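Local atomic coordinates of 2-c-methyl-d-erythritol 4-phosphate cytidylyltransferase (Streptococcus pneumoniae, PDB entry 2VSI), a protein that catalyses the transfer of the cytidylyl group from CTP to D-ribitol 5-phosphate, forming a CDP-ribitol and diphosphate. Residues V42-I47 with I119-I124; E106-T111 with P171-C176; D113-F118 with N217-T222; E142-I147 with L165-T170. All coordinates share one frame; numbering follows the deposited sequence.

How the contacts relate
Contacts 2 and 4 both use strand 165-175: its C-terminal half (171-175) pairs with strand 108-113 in contact 2, while its N-terminal half (165-169) meets the loop after strand 136-142 in contact 4, with centres 22 Å apart. Contact 3 follows directly on strand 108-113 and lies at the bound CDF nucleotide. It is tied to contact 4 by Thr170, whose O lies 3.0 Å from Asn217 ND2 and whose OG1 lies 3.0 Å from Asp113 N, both probable hydrogen bonds. Contact 1, 14 Å from contact 2 between centres, packs Ile119 CD1 against Pro171 CG at 3.4 Å; it touches contact 3 through Met123 and lies away from the nucleotide.

Contact 1. Residues V42-I47 with I119-I124; sequences VLEPSI and ITLRMI
The backbones of Glu44 and Leu121 approach no closer than 7.0 Å between their CA atoms, so the end of helix 33-43 and the turn after it meet the start of helix 121-131 through side chains alone. Leu121 does most of the touching. Its CG sits 4.0 Å from CB of Leu43, and its CD2 branch reaches on to Glu44, 3.5 Å from OE1, the two side chains crossing at about a right angle. Glu44 sends CG anti to its own nitrogen (chi1 -179°) and then bends at chi2 (52°), which folds the carboxylate back over the turn. There OE2 takes two bonds from Ser46: the backbone N, 3.0 Å from OE2, comes in on the anti lone pair, and OG arrives from above the carboxylate plane. OE1 has a weak bond with Gln125, one turn along the opposite helix. In this GT-A-type alpha/beta fold the turn carries the chain from helix 33-43 towards strand 50-54 of the central sheet. Deeper in, Ile47 CD1 meets Ile124 CG2 at 4.2 Å, and the same CG2 lies 4.3 Å from Glu44 CB. Phe41 of helix 33-43 touches both isoleucines, while Ile3 and Ala5 of strand 3-8 lie against Ile47. Thr120 is the N-cap of helix 121-131, its OG1 accepting a weak bond from Met123 N at 3.3 Å.

Contact 2. Residues E106-T111 with P171-C176; sequences EDIVVT and PQTFRC. With CA (calcium ion), chain E.
Val109 CG1 (chi1 41°) and Phe174 CG (chi1 43°) both sit between their own backbone N and carbonyl carbon, which lays the phenyl ring alongside the valine, CE1 3.5 Å from CG1. The Thr111 side chain crosses that of Phe174 at about a right angle, CG2 3.5 Å from CZ. Across the pair, Val109 N donates to Phe174 O and Phe174 N returns the bond to Val109 O at 3.2 Å. Strands 108-113 and 165-175 are antiparallel neighbours in the mixed central sheet, where 108-113 also pairs with strand 3-8. Gln172 O accepts from both N and OG1 of Thr111. Phe179 lies nearly parallel to the Phe174 ring; on the opposite face of the sheet from Phe174, Val110 and Thr173 pack towards helix 121-131. Where strand 165-175 gives way to helix 176-185, Cys176 N donates to Asp107 O at 2.8 Å. Arg175 NE makes a salt bridge to Glu106 OE1, 2.9 Å away, from above the carboxylate plane, while Glu106 OE2 binds the calcium ion at 2.8 Å.

Contact 3. Residues D113-F118 with N217-T222; sequences DSVRPF and NLKITT. With CDF (4-amino-1-{5-O-[(R)-hydroxy(phosphonooxy)phosphoryl]-alpha-D-arabinofuranosyl}pyrimidin-2(1H)-one), chain D.
The guanidinium of Arg116 has one face covered by Lys219, whose CB stands 3.6 Å above the plane and over its centre, with CG close to NH1. At the edge, Asp113 OD2 lies in the plane and takes a salt bridge from Arg116 NH1 at 2.6 Å, nearly along its own C-O axis; Asn217 O lies near the NE edge. The Asn217 amide is turned 69° from the guanidinium and sets OD1 beside Arg116 CB, while its ND2 bonds to Gln169 OE1. Asp113 uses its other oxygen, OD1, for a salt bridge to Arg86, so the carboxylate joins two arginines. With CG anti to the nitrogen (chi1 -165°) and the chain extended beyond it, Lys219 runs past the guanidinium to the diphosphate of the bound CDF: CE is 3.3 Å from O2A, and NZ makes a weak 3.4 Å bond to O3B. Val115 CG2 comes within 3.3 Å of the same O2A. Ser114, a CTP-binding residue, places OG 2.7 Å from the sugar O3'. The type I turn from Asp113 to Arg116 is clasped by Ile220 N, which donates to Val115 O at 2.8 Å. The Ile220 side chain crosses that of Pro117 at about a right angle, CD1 3.8 Å from CG. The two loops, leading from strands 108-113 and 208-212, are wedged between helix 33-43, which meets Pro117, and helix 223-232, which packs on Phe118, Leu218 and Ile220.

Contact 4. Residues E142-I147 with L165-T170; sequences EAVDTI and LYQGQT
Leu165 leans on two residues of the 142-147 loop. Its CB meets Ala143 CB at 4.2 Å; CG, set beside the backbone N (chi1 -78°), carries the chain outward, and the tip CD1 reaches Ile147, 3.8 Å from CB and close to CG1. Its carbonyl O takes a hydrogen bond from Ala143 N at 3.1 Å, the donor standing above the carbonyl plane (37° out of it). Next along, Tyr166 lies side by side with Glu142, CE1 3.5 Å from CG, with ring and carboxylate planes 48° apart. Gln167 stretches over Ala143 towards the loop, where OE1 lies 3.4 Å from Val144 CG2 and accepts a nearly straight but weak bond from Val144 N. Glu142 and Tyr166 form a single antiparallel non-hydrogen-bonded pair, after which the loop leaves the strand; Tyr215 OH holds Glu142 O at this point. Residues 165 to 167 also pair in an antiparallel ladder with a strand of the second subunit, and Leu165 packs on Ile147 of that subunit. The side chain of Val144 lies about 8 Å from a second bound CDF, not the one held at Ser114. Such a projecting beta arm that carries the sheet across the dimer interface is characteristic of the IspD/TarI cytidylyltransferases.

Contact 1. Residues V42-I47 with I119-I124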
loop_
_atom_site.group_PDB
_atom_site.type_symbol
_atom_site.label_atom_id
_atom_site.label_comp_id
_atom_site.label_asym_id
_atom_site.label_seq_id
_atom_site.Cartn_x
_atom_site.Cartn_y
_atom_site.Cartn_z
ATOM N N VAL B 42 12.148 -12.888 21.544
ATOM C CA VAL B 42 12.679 -13.838 22.532
ATOM C C VAL B 42 12.837 -15.238 21.923
ATOM O O VAL B 42 13.600 -16.059 22.439
ATOM C CB VAL B 42 11.871 -13.881 23.878
ATOM C CG1 VAL B 42 11.815 -12.504 24.535
ATOM C CG2 VAL B 42 10.474 -14.448 23.685
ATOM N N LEU B 43 12.119 -15.487 20.826
ATOM C CA LEU B 43 12.245 -16.728 20.049
ATOM C C LEU B 43 13.669 -16.920 19.534
ATOM O O LEU B 43 14.200 -18.035 19.568
ATOM C CB LEU B 43 11.260 -16.761 18.862
ATOM C CG LEU B 43 9.731 -16.742 19.048
ATOM C CD1 LEU B 43 9.024 -17.025 17.723
ATOM C CD2 LEU B 43 9.253 -17.717 20.131
ATOM N N GLU B 44 14.274 -15.828 19.057
ATOM C CA GLU B 44 15.662 -15.840 18.594
ATOM C C GLU B 44 16.646 -16.035 19.750
ATOM O O GLU B 44 16.827 -15.143 20.585
ATOM C CB GLU B 44 15.996 -14.566 17.816
ATOM C CG GLU B 44 17.423 -14.514 17.288
ATOM C CD GLU B 44 17.802 -15.746 16.496
ATOM O OE1 GLU B 44 17.131 -16.035 15.488
ATOM O OE2 GLU B 44 18.773 -16.429 16.883
ATOM N N PRO B 45 17.289 -17.212 19.798
ATOM C CA PRO B 45 18.255 -17.481 20.855
ATOM C C PRO B 45 19.492 -16.574 20.817
ATOM O O PRO B 45 20.166 -16.430 21.838
ATOM C CB PRO B 45 18.658 -18.939 20.595
ATOM C CG PRO B 45 18.357 -19.165 19.146
ATOM C CD PRO B 45 17.136 -18.357 18.882
ATOM N N SER B 46 19.777 -15.963 19.665
ATOM C CA SER B 46 21.043 -15.240 19.471
ATOM C C SER B 46 21.018 -13.748 19.823
ATOM O O SER B 46 22.078 -13.131 19.958
ATOM C CB SER B 46 21.578 -15.443 18.049
ATOM O OG SER B 46 20.804 -14.728 17.105
ATOM N N ILE B 47 19.824 -13.171 19.971
ATOM C CA ILE B 47 19.699 -11.749 20.311
ATOM C C ILE B 47 20.001 -11.525 21.788
ATOM O O ILE B 47 19.267 -12.002 22.655
ATOM C CB ILE B 47 18.300 -11.164 19.954
ATOM C CG1 ILE B 47 18.084 -11.174 18.434
ATOM C CG2 ILE B 47 18.147 -9.739 20.524
ATOM C CD1 ILE B 47 16.669 -10.875 17.979
ATOM N N ILE B 119 5.355 -10.303 13.118
ATOM C CA ILE B 119 6.661 -10.606 12.575
ATOM C C ILE B 119 6.981 -12.068 12.912
ATOM O O ILE B 119 6.714 -12.516 14.022
ATOM C CB ILE B 119 7.714 -9.613 13.132
ATOM C CG1 ILE B 119 9.135 -9.996 12.707
ATOM C CG2 ILE B 119 7.575 -9.456 14.652
ATOM C CD1 ILE B 119 10.182 -8.981 13.107
ATOM N N THR B 120 7.508 -12.813 11.942
ATOM C CA THR B 120 7.898 -14.210 12.159
ATOM C C THR B 120 9.383 -14.297 12.477
ATOM O O THR B 120 10.125 -13.343 12.263
ATOM C CB THR B 120 7.593 -15.123 10.934
ATOM O OG1 THR B 120 8.298 -14.647 9.778
ATOM C CG2 THR B 120 6.093 -15.193 10.644
ATOM N N LEU B 121 9.809 -15.446 12.991
ATOM C CA LEU B 121 11.223 -15.703 13.217
ATOM C C LEU B 121 11.975 -15.707 11.880
ATOM O O LEU B 121 13.129 -15.270 11.806
ATOM C CB LEU B 121 11.416 -17.046 13.929
ATOM C CG LEU B 121 12.421 -17.173 15.088
ATOM C CD1 LEU B 121 12.742 -18.648 15.336
ATOM C CD2 LEU B 121 13.713 -16.381 14.896
ATOM N N ARG B 122 11.311 -16.206 10.834
ATOM C CA ARG B 122 11.884 -16.259 9.486
ATOM C C ARG B 122 12.360 -14.868 9.056
ATOM O O ARG B 122 13.499 -14.709 8.624
ATOM C CB ARG B 122 10.861 -16.841 8.491
ATOM C CG ARG B 122 11.435 -17.352 7.151
ATOM C CD ARG B 122 11.612 -16.234 6.105
ATOM N NE ARG B 122 10.398 -15.434 5.908
ATOM C CZ ARG B 122 10.375 -14.176 5.465
ATOM N NH1 ARG B 122 11.503 -13.542 5.166
ATOM N NH2 ARG B 122 9.214 -13.544 5.331
ATOM N N MET B 123 11.487 -13.872 9.200
ATOM C CA MET B 123 11.826 -12.475 8.922
ATOM C C MET B 123 13.018 -11.974 9.740
ATOM O O MET B 123 13.925 -11.333 9.197
ATOM C CB MET B 123 10.615 -11.578 9.174
ATOM C CG MET B 123 9.679 -11.450 7.994
ATOM S SD MET B 123 8.132 -10.654 8.467
ATOM C CE MET B 123 7.161 -12.038 9.032
ATOM N N ILE B 124 13.004 -12.276 11.040
ATOM C CA ILE B 124 14.071 -11.896 11.969
ATOM C C ILE B 124 15.406 -12.466 11.510
ATOM O O ILE B 124 16.392 -11.739 11.388
ATOM C CB ILE B 124 13.763 -12.374 13.413
ATOM C CG1 ILE B 124 12.567 -11.606 13.985
ATOM C CG2 ILE B 124 14.991 -12.225 14.321
ATOM C CD1 ILE B 124 11.886 -12.274 15.164
#

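Contact 2. Residues E106-T111 with P171-C176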
loop_
_atom_site.group_PDB
_atom_site.type_symbol
_atom_site.label_atom_id
_atom_site.label_comp_id
_atom_site.label_asym_id
_atom_site.label_seq_id
_atom_site.Cartn_x
_atom_site.Cartn_y
_atom_site.Cartn_z
ATOM N N GLU B 106 30.898 -3.551 14.729
ATOM C CA GLU B 106 30.086 -4.479 13.935
ATOM C C GLU B 106 28.753 -4.862 14.585
ATOM O O GLU B 106 27.901 -5.458 13.925
ATOM C CB GLU B 106 30.891 -5.733 13.569
ATOM C CG GLU B 106 32.190 -5.454 12.806
ATOM C CD GLU B 106 31.970 -5.016 11.361
ATOM O OE1 GLU B 106 31.121 -5.621 10.669
ATOM O OE2 GLU B 106 32.658 -4.072 10.915
ATOM N N ASP B 107 28.579 -4.529 15.867
ATOM C CA ASP B 107 27.332 -4.806 16.598
ATOM C C ASP B 107 26.098 -4.282 15.848
ATOM O O ASP B 107 25.952 -3.074 15.639
ATOM C CB ASP B 107 27.376 -4.217 18.022
ATOM C CG ASP B 107 28.311 -4.979 18.956
ATOM O OD1 ASP B 107 28.471 -6.205 18.777
ATOM O OD2 ASP B 107 28.894 -4.356 19.876
ATOM N N ILE B 108 25.222 -5.202 15.445
ATOM C CA ILE B 108 24.012 -4.851 14.698
ATOM C C ILE B 108 22.772 -4.687 15.590
ATOM O O ILE B 108 22.658 -5.318 16.644
ATOM C CB ILE B 108 23.708 -5.864 13.551
ATOM C CG1 ILE B 108 23.535 -7.289 14.100
ATOM C CG2 ILE B 108 24.794 -5.807 12.479
ATOM C CD1 ILE B 108 22.755 -8.220 13.184
ATOM N N VAL B 109 21.855 -3.827 15.151
ATOM C CA VAL B 109 20.562 -3.648 15.810
ATOM C C VAL B 109 19.426 -3.968 14.841
ATOM O O VAL B 109 19.404 -3.469 13.715
ATOM C CB VAL B 109 20.394 -2.213 16.425
ATOM C CG1 VAL B 109 20.934 -1.141 15.497
ATOM C CG2 VAL B 109 18.938 -1.920 16.786
ATOM N N VAL B 110 18.499 -4.816 15.280
ATOM C CA VAL B 110 17.309 -5.128 14.500
ATOM C C VAL B 110 16.157 -4.249 14.980
ATOM O O VAL B 110 15.448 -4.594 15.931
ATOM C CB VAL B 110 16.934 -6.624 14.584
ATOM C CG1 VAL B 110 15.708 -6.918 13.724
ATOM C CG2 VAL B 110 18.109 -7.489 14.150
ATOM N N THR B 111 15.994 -3.103 14.324
ATOM C CA THR B 111 14.942 -2.155 14.670
ATOM C C THR B 111 13.589 -2.665 14.168
ATOM O O THR B 111 13.515 -3.282 13.105
ATOM C CB THR B 111 15.214 -0.745 14.088
ATOM O OG1 THR B 111 14.903 -0.719 12.687
ATOM C CG2 THR B 111 16.662 -0.347 14.286
ATOM N N PRO B 171 11.235 -5.447 10.170
ATOM C CA PRO B 171 12.554 -4.935 10.555
ATOM C C PRO B 171 13.316 -4.071 9.555
ATOM O O PRO B 171 13.216 -4.246 8.326
ATOM C CB PRO B 171 13.359 -6.210 10.820
ATOM C CG PRO B 171 12.364 -7.211 11.179
ATOM C CD PRO B 171 11.183 -6.913 10.313
ATOM N N GLN B 172 14.061 -3.124 10.121
ATOM C CA GLN B 172 15.153 -2.436 9.442
ATOM C C GLN B 172 16.399 -2.670 10.295
ATOM O O GLN B 172 16.399 -2.359 11.491
ATOM C CB GLN B 172 14.858 -0.944 9.291
ATOM C CG GLN B 172 13.601 -0.631 8.488
ATOM C CD GLN B 172 13.429 0.852 8.213
ATOM O OE1 GLN B 172 13.792 1.694 9.035
ATOM N NE2 GLN B 172 12.871 1.180 7.050
ATOM N N THR B 173 17.443 -3.234 9.696
ATOM C CA THR B 173 18.604 -3.688 10.465
ATOM C C THR B 173 19.909 -3.045 10.008
ATOM O O THR B 173 20.093 -2.784 8.815
ATOM C CB THR B 173 18.720 -5.221 10.415
ATOM O OG1 THR B 173 17.537 -5.788 10.984
ATOM C CG2 THR B 173 19.940 -5.726 11.179
ATOM N N PHE B 174 20.797 -2.790 10.971
ATOM C CA PHE B 174 22.100 -2.173 10.717
ATOM C C PHE B 174 23.039 -2.221 11.925
ATOM O O PHE B 174 22.631 -2.563 13.037
ATOM C CB PHE B 174 21.935 -0.716 10.260
ATOM C CG PHE B 174 20.912 0.065 11.049
ATOM C CD1 PHE B 174 21.204 0.542 12.321
ATOM C CD2 PHE B 174 19.665 0.347 10.500
ATOM C CE1 PHE B 174 20.267 1.265 13.038
ATOM C CE2 PHE B 174 18.723 1.076 11.207
ATOM C CZ PHE B 174 19.025 1.533 12.479
ATOM N N ARG B 175 24.301 -1.872 11.685
ATOM C CA ARG B 175 25.301 -1.738 12.730
ATOM C C ARG B 175 25.079 -0.443 13.485
ATOM O O ARG B 175 24.795 0.589 12.883
ATOM C CB ARG B 175 26.700 -1.768 12.121
ATOM C CG ARG B 175 27.089 -3.150 11.651
ATOM C CD ARG B 175 28.309 -3.153 10.773
ATOM N NE ARG B 175 28.469 -4.451 10.122
ATOM C CZ ARG B 175 27.835 -4.819 9.012
ATOM N NH1 ARG B 175 26.987 -3.991 8.414
ATOM N NH2 ARG B 175 28.046 -6.023 8.500
ATOM N N CYS B 176 25.210 -0.509 14.807
ATOM C CA CYS B 176 24.921 0.624 15.689
ATOM C C CYS B 176 25.798 1.838 15.411
ATOM O O CYS B 176 25.288 2.953 15.284
ATOM C CB CYS B 176 25.049 0.202 17.148
ATOM S SG CYS B 176 23.944 -1.146 17.561
HETATM CA CA CA E . 32.904 -3.026 8.329
#

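Contact 3. Residues D113-F118 with N217-T222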
loop_
_atom_site.group_PDB
_atom_site.type_symbol
_atom_site.label_atom_id
_atom_site.label_comp_id
_atom_site.label_asym_id
_atom_site.label_seq_id
_atom_site.Cartn_x
_atom_site.Cartn_y
_atom_site.Cartn_z
ATOM N N ASP B 113 9.016 -1.845 14.453
ATOM C CA ASP B 113 7.812 -1.222 14.997
ATOM C C ASP B 113 7.144 -2.113 16.043
ATOM O O ASP B 113 6.856 -3.282 15.777
ATOM C CB ASP B 113 6.800 -0.934 13.885
ATOM C CG ASP B 113 7.283 0.098 12.898
ATOM O OD1 ASP B 113 8.178 0.896 13.241
ATOM O OD2 ASP B 113 6.748 0.118 11.772
ATOM N N SER B 114 6.893 -1.555 17.225
ATOM C CA SER B 114 6.132 -2.251 18.276
ATOM C C SER B 114 4.710 -2.610 17.841
ATOM O O SER B 114 4.134 -3.566 18.354
ATOM C CB SER B 114 6.064 -1.403 19.548
ATOM O OG SER B 114 5.243 -0.261 19.361
ATOM N N VAL B 115 4.160 -1.830 16.906
ATOM C CA VAL B 115 2.803 -2.037 16.356
ATOM C C VAL B 115 2.772 -2.990 15.157
ATOM O O VAL B 115 1.814 -2.998 14.380
ATOM C CB VAL B 115 2.123 -0.695 15.944
ATOM C CG1 VAL B 115 1.769 0.145 17.173
ATOM C CG2 VAL B 115 2.989 0.095 14.950
ATOM N N ARG B 116 3.837 -3.776 15.013
ATOM C CA ARG B 116 3.931 -4.834 14.012
ATOM C C ARG B 116 4.204 -6.147 14.738
ATOM O O ARG B 116 5.350 -6.618 14.755
ATOM C CB ARG B 116 5.055 -4.533 13.013
ATOM C CG ARG B 116 4.673 -3.561 11.907
ATOM C CD ARG B 116 5.769 -3.444 10.875
ATOM N NE ARG B 116 5.249 -3.158 9.535
ATOM C CZ ARG B 116 5.183 -1.947 8.976
ATOM N NH1 ARG B 116 5.593 -0.867 9.635
ATOM N NH2 ARG B 116 4.703 -1.810 7.746
ATOM N N PRO B 117 3.165 -6.730 15.369
ATOM C CA PRO B 117 3.342 -7.926 16.198
ATOM C C PRO B 117 3.332 -9.245 15.424
ATOM O O PRO B 117 3.606 -10.295 16.009
ATOM C CB PRO B 117 2.144 -7.863 17.143
ATOM C CG PRO B 117 1.083 -7.211 16.345
ATOM C CD PRO B 117 1.759 -6.287 15.356
ATOM N N PHE B 118 3.037 -9.189 14.125
ATOM C CA PHE B 118 2.956 -10.402 13.287
ATOM C C PHE B 118 4.241 -10.679 12.512
ATOM O O PHE B 118 4.226 -11.213 11.402
ATOM C CB PHE B 118 1.735 -10.353 12.358
ATOM C CG PHE B 118 0.433 -10.218 13.091
ATOM C CD1 PHE B 118 -0.147 -11.318 13.711
ATOM C CD2 PHE B 118 -0.202 -8.984 13.179
ATOM C CE1 PHE B 118 -1.352 -11.199 14.404
ATOM C CE2 PHE B 118 -1.407 -8.851 13.865
ATOM C CZ PHE B 118 -1.984 -9.963 14.479
ATOM N N ASN B 217 2.261 -8.997 7.862
ATOM C CA ASN B 217 3.042 -8.169 8.798
ATOM C C ASN B 217 2.444 -6.767 8.962
ATOM O O ASN B 217 3.067 -5.757 8.602
ATOM C CB ASN B 217 4.515 -8.094 8.364
ATOM C CG ASN B 217 5.423 -7.508 9.440
ATOM O OD1 ASN B 217 5.043 -7.389 10.606
ATOM N ND2 ASN B 217 6.634 -7.143 9.047
ATOM N N LEU B 218 1.235 -6.736 9.527
ATOM C CA LEU B 218 0.396 -5.539 9.638
ATOM C C LEU B 218 0.970 -4.484 10.578
ATOM O O LEU B 218 1.568 -4.814 11.608
ATOM C CB LEU B 218 -1.007 -5.954 10.118
ATOM C CG LEU B 218 -2.110 -4.944 10.458
ATOM C CD1 LEU B 218 -2.665 -4.252 9.215
ATOM C CD2 LEU B 218 -3.231 -5.641 11.208
ATOM N N LYS B 219 0.781 -3.219 10.212
ATOM C CA LYS B 219 1.141 -2.117 11.087
ATOM C C LYS B 219 -0.123 -1.537 11.728
ATOM O O LYS B 219 -0.902 -0.835 11.064
ATOM C CB LYS B 219 1.902 -1.042 10.319
ATOM C CG LYS B 219 2.617 -0.045 11.204
ATOM C CD LYS B 219 2.951 1.240 10.463
ATOM C CE LYS B 219 4.067 2.006 11.172
ATOM N NZ LYS B 219 4.537 3.184 10.393
ATOM N N ILE B 220 -0.319 -1.828 13.016
ATOM C CA ILE B 220 -1.527 -1.401 13.732
ATOM C C ILE B 220 -1.512 0.105 14.042
ATOM O O ILE B 220 -0.861 0.561 14.991
ATOM C CB ILE B 220 -1.771 -2.266 15.002
ATOM C CG1 ILE B 220 -1.932 -3.741 14.611
ATOM C CG2 ILE B 220 -2.996 -1.779 15.777
ATOM C CD1 ILE B 220 -1.706 -4.721 15.741
ATOM N N THR B 221 -2.231 0.869 13.219
ATOM C CA THR B 221 -2.286 2.329 13.340
ATOM C C THR B 221 -3.717 2.840 13.539
ATOM O O THR B 221 -3.961 3.684 14.397
ATOM C CB THR B 221 -1.635 3.026 12.115
ATOM O OG1 THR B 221 -0.241 2.699 12.065
ATOM C CG2 THR B 221 -1.786 4.550 12.186
ATOM N N THR B 222 -4.650 2.327 12.738
ATOM C CA THR B 222 -6.041 2.769 12.789
ATOM C C THR B 222 -6.884 1.813 13.621
ATOM O O THR B 222 -6.394 0.792 14.114
ATOM C CB THR B 222 -6.662 2.885 11.378
ATOM O OG1 THR B 222 -6.801 1.578 10.809
ATOM C CG2 THR B 222 -5.807 3.759 10.462
HETATM O O3B CDF D . 5.589 5.992 12.008
HETATM P PB CDF D . 4.356 6.628 12.610
HETATM O O1B CDF D . 3.567 7.480 11.644
HETATM O O2B CDF D . 4.574 7.271 13.962
HETATM O O3A CDF D . 3.370 5.384 12.898
HETATM P PA CDF D . 3.598 4.372 14.132
HETATM O O1A CDF D . 3.463 5.154 15.419
HETATM O O2A CDF D . 2.703 3.177 13.915
HETATM O "O5'" CDF D . 5.137 3.922 13.939
HETATM C "C5'" CDF D . 5.637 2.697 14.480
HETATM C "C4'" CDF D . 6.452 2.931 15.752
HETATM O "O4'" CDF D . 7.167 4.174 15.704
HETATM C "C3'" CDF D . 5.548 2.974 16.976
HETATM O "O3'" CDF D . 5.757 1.824 17.798
HETATM C "C2'" CDF D . 5.901 4.263 17.697
HETATM O "O2'" CDF D . 4.722 4.904 18.189
HETATM C "C1'" CDF D . 6.564 5.104 16.611
HETATM N N1 CDF D . 7.506 6.100 17.136
HETATM C C2 CDF D . 8.759 5.760 17.709
HETATM O O2 CDF D . 9.132 4.574 17.801
HETATM N N3 CDF D . 9.573 6.736 18.175
HETATM C C4 CDF D . 9.205 8.037 18.096
HETATM N N4 CDF D . 10.025 9.002 18.563
HETATM C C6 CDF D . 7.142 7.387 17.057
HETATM C C5 CDF D . 7.981 8.388 17.536
#

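Contact 4. Residues E142-I147 with L165-T170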
loop_
_atom_site.group_PDB
_atom_site.type_symbol
_atom_site.label_atom_id
_atom_site.label_comp_id
_atom_site.label_asym_id
_atom_site.label_seq_id
_atom_site.Cartn_x
_atom_site.Cartn_y
_atom_site.Cartn_z
ATOM N N GLU B 142 6.297 -6.562 -2.224
ATOM C CA GLU B 142 5.957 -5.945 -3.503
ATOM C C GLU B 142 4.762 -5.055 -3.323
ATOM O O GLU B 142 3.780 -5.456 -2.701
ATOM C CB GLU B 142 5.645 -6.999 -4.554
ATOM C CG GLU B 142 6.874 -7.726 -5.064
ATOM C CD GLU B 142 6.717 -9.239 -5.020
ATOM O OE1 GLU B 142 5.565 -9.728 -4.913
ATOM O OE2 GLU B 142 7.753 -9.936 -5.095
ATOM N N ALA B 143 4.861 -3.841 -3.856
ATOM C CA ALA B 143 3.744 -2.903 -3.863
ATOM C C ALA B 143 2.541 -3.581 -4.496
ATOM O O ALA B 143 2.677 -4.228 -5.540
ATOM C CB ALA B 143 4.108 -1.649 -4.635
ATOM N N VAL B 144 1.383 -3.467 -3.848
ATOM C CA VAL B 144 0.134 -3.951 -4.432
ATOM C C VAL B 144 -0.582 -2.841 -5.183
ATOM O O VAL B 144 -1.377 -3.113 -6.080
ATOM C CB VAL B 144 -0.822 -4.539 -3.388
ATOM C CG1 VAL B 144 -0.270 -5.856 -2.851
ATOM C CG2 VAL B 144 -1.097 -3.537 -2.264
ATOM N N ASP B 145 -0.297 -1.595 -4.808
ATOM C CA ASP B 145 -0.917 -0.432 -5.429
ATOM C C ASP B 145 -0.019 0.114 -6.526
ATOM O O ASP B 145 1.210 0.139 -6.382
ATOM C CB ASP B 145 -1.163 0.687 -4.400
ATOM C CG ASP B 145 -2.054 0.255 -3.230
ATOM O OD1 ASP B 145 -2.999 -0.544 -3.432
ATOM O OD2 ASP B 145 -1.809 0.743 -2.102
ATOM N N THR B 146 -0.641 0.553 -7.621
ATOM C CA THR B 146 0.035 1.352 -8.631
ATOM C C THR B 146 0.439 2.657 -7.956
ATOM O O THR B 146 -0.400 3.342 -7.366
ATOM C CB THR B 146 -0.891 1.623 -9.839
ATOM O OG1 THR B 146 -1.031 0.425 -10.609
ATOM C CG2 THR B 146 -0.345 2.727 -10.738
ATOM N N ILE B 147 1.727 2.975 -8.003
ATOM C CA ILE B 147 2.210 4.236 -7.450
ATOM C C ILE B 147 2.326 5.262 -8.567
ATOM O O ILE B 147 2.898 4.985 -9.618
ATOM C CB ILE B 147 3.553 4.076 -6.680
ATOM C CG1 ILE B 147 3.419 3.062 -5.530
ATOM C CG2 ILE B 147 4.050 5.421 -6.156
ATOM C CD1 ILE B 147 2.254 3.301 -4.561
ATOM N N LEU B 165 8.776 -1.868 -7.530
ATOM C CA LEU B 165 8.420 -1.043 -6.387
ATOM C C LEU B 165 8.019 -1.858 -5.175
ATOM O O LEU B 165 7.414 -2.927 -5.303
ATOM C CB LEU B 165 7.302 -0.065 -6.761
ATOM C CG LEU B 165 7.685 1.179 -7.564
ATOM C CD1 LEU B 165 6.448 2.008 -7.872
ATOM C CD2 LEU B 165 8.712 2.020 -6.821
ATOM N N TYR B 166 8.341 -1.330 -3.995
ATOM C CA TYR B 166 8.159 -2.062 -2.744
ATOM C C TYR B 166 7.568 -1.237 -1.604
ATOM O O TYR B 166 7.845 -0.044 -1.473
ATOM C CB TYR B 166 9.485 -2.701 -2.325
ATOM C CG TYR B 166 9.942 -3.724 -3.330
ATOM C CD1 TYR B 166 9.389 -4.999 -3.345
ATOM C CD2 TYR B 166 10.891 -3.403 -4.303
ATOM C CE1 TYR B 166 9.779 -5.938 -4.273
ATOM C CE2 TYR B 166 11.287 -4.338 -5.243
ATOM C CZ TYR B 166 10.727 -5.608 -5.220
ATOM O OH TYR B 166 11.112 -6.555 -6.146
ATOM N N GLN B 167 6.741 -1.882 -0.790
ATOM C CA GLN B 167 6.231 -1.257 0.418
ATOM C C GLN B 167 7.220 -1.465 1.546
ATOM O O GLN B 167 7.654 -2.589 1.801
ATOM C CB GLN B 167 4.873 -1.834 0.811
ATOM C CG GLN B 167 3.727 -1.355 -0.069
ATOM C CD GLN B 167 2.415 -2.064 0.224
ATOM O OE1 GLN B 167 1.570 -2.206 -0.665
ATOM N NE2 GLN B 167 2.236 -2.512 1.471
ATOM N N GLY B 168 7.573 -0.371 2.212
ATOM C CA GLY B 168 8.459 -0.417 3.362
ATOM C C GLY B 168 7.755 -1.023 4.554
ATOM O O GLY B 168 6.581 -0.753 4.795
ATOM N N GLN B 169 8.478 -1.867 5.281
ATOM C CA GLN B 169 8.003 -2.440 6.535
ATOM C C GLN B 169 9.102 -2.270 7.572
ATOM O O GLN B 169 9.969 -1.414 7.421
ATOM C CB GLN B 169 7.654 -3.926 6.363
ATOM C CG GLN B 169 6.450 -4.194 5.458
ATOM C CD GLN B 169 6.033 -5.649 5.445
ATOM O OE1 GLN B 169 6.657 -6.491 6.087
ATOM N NE2 GLN B 169 4.974 -5.953 4.706
ATOM N N THR B 170 9.024 -3.051 8.643
ATOM C CA THR B 170 10.151 -3.308 9.532
ATOM C C THR B 170 10.106 -4.821 9.762
ATOM O O THR B 170 9.039 -5.422 9.590
ATOM C CB THR B 170 10.065 -2.540 10.884
ATOM O OG1 THR B 170 9.051 -3.113 11.723
ATOM C CG2 THR B 170 9.796 -1.047 10.673
#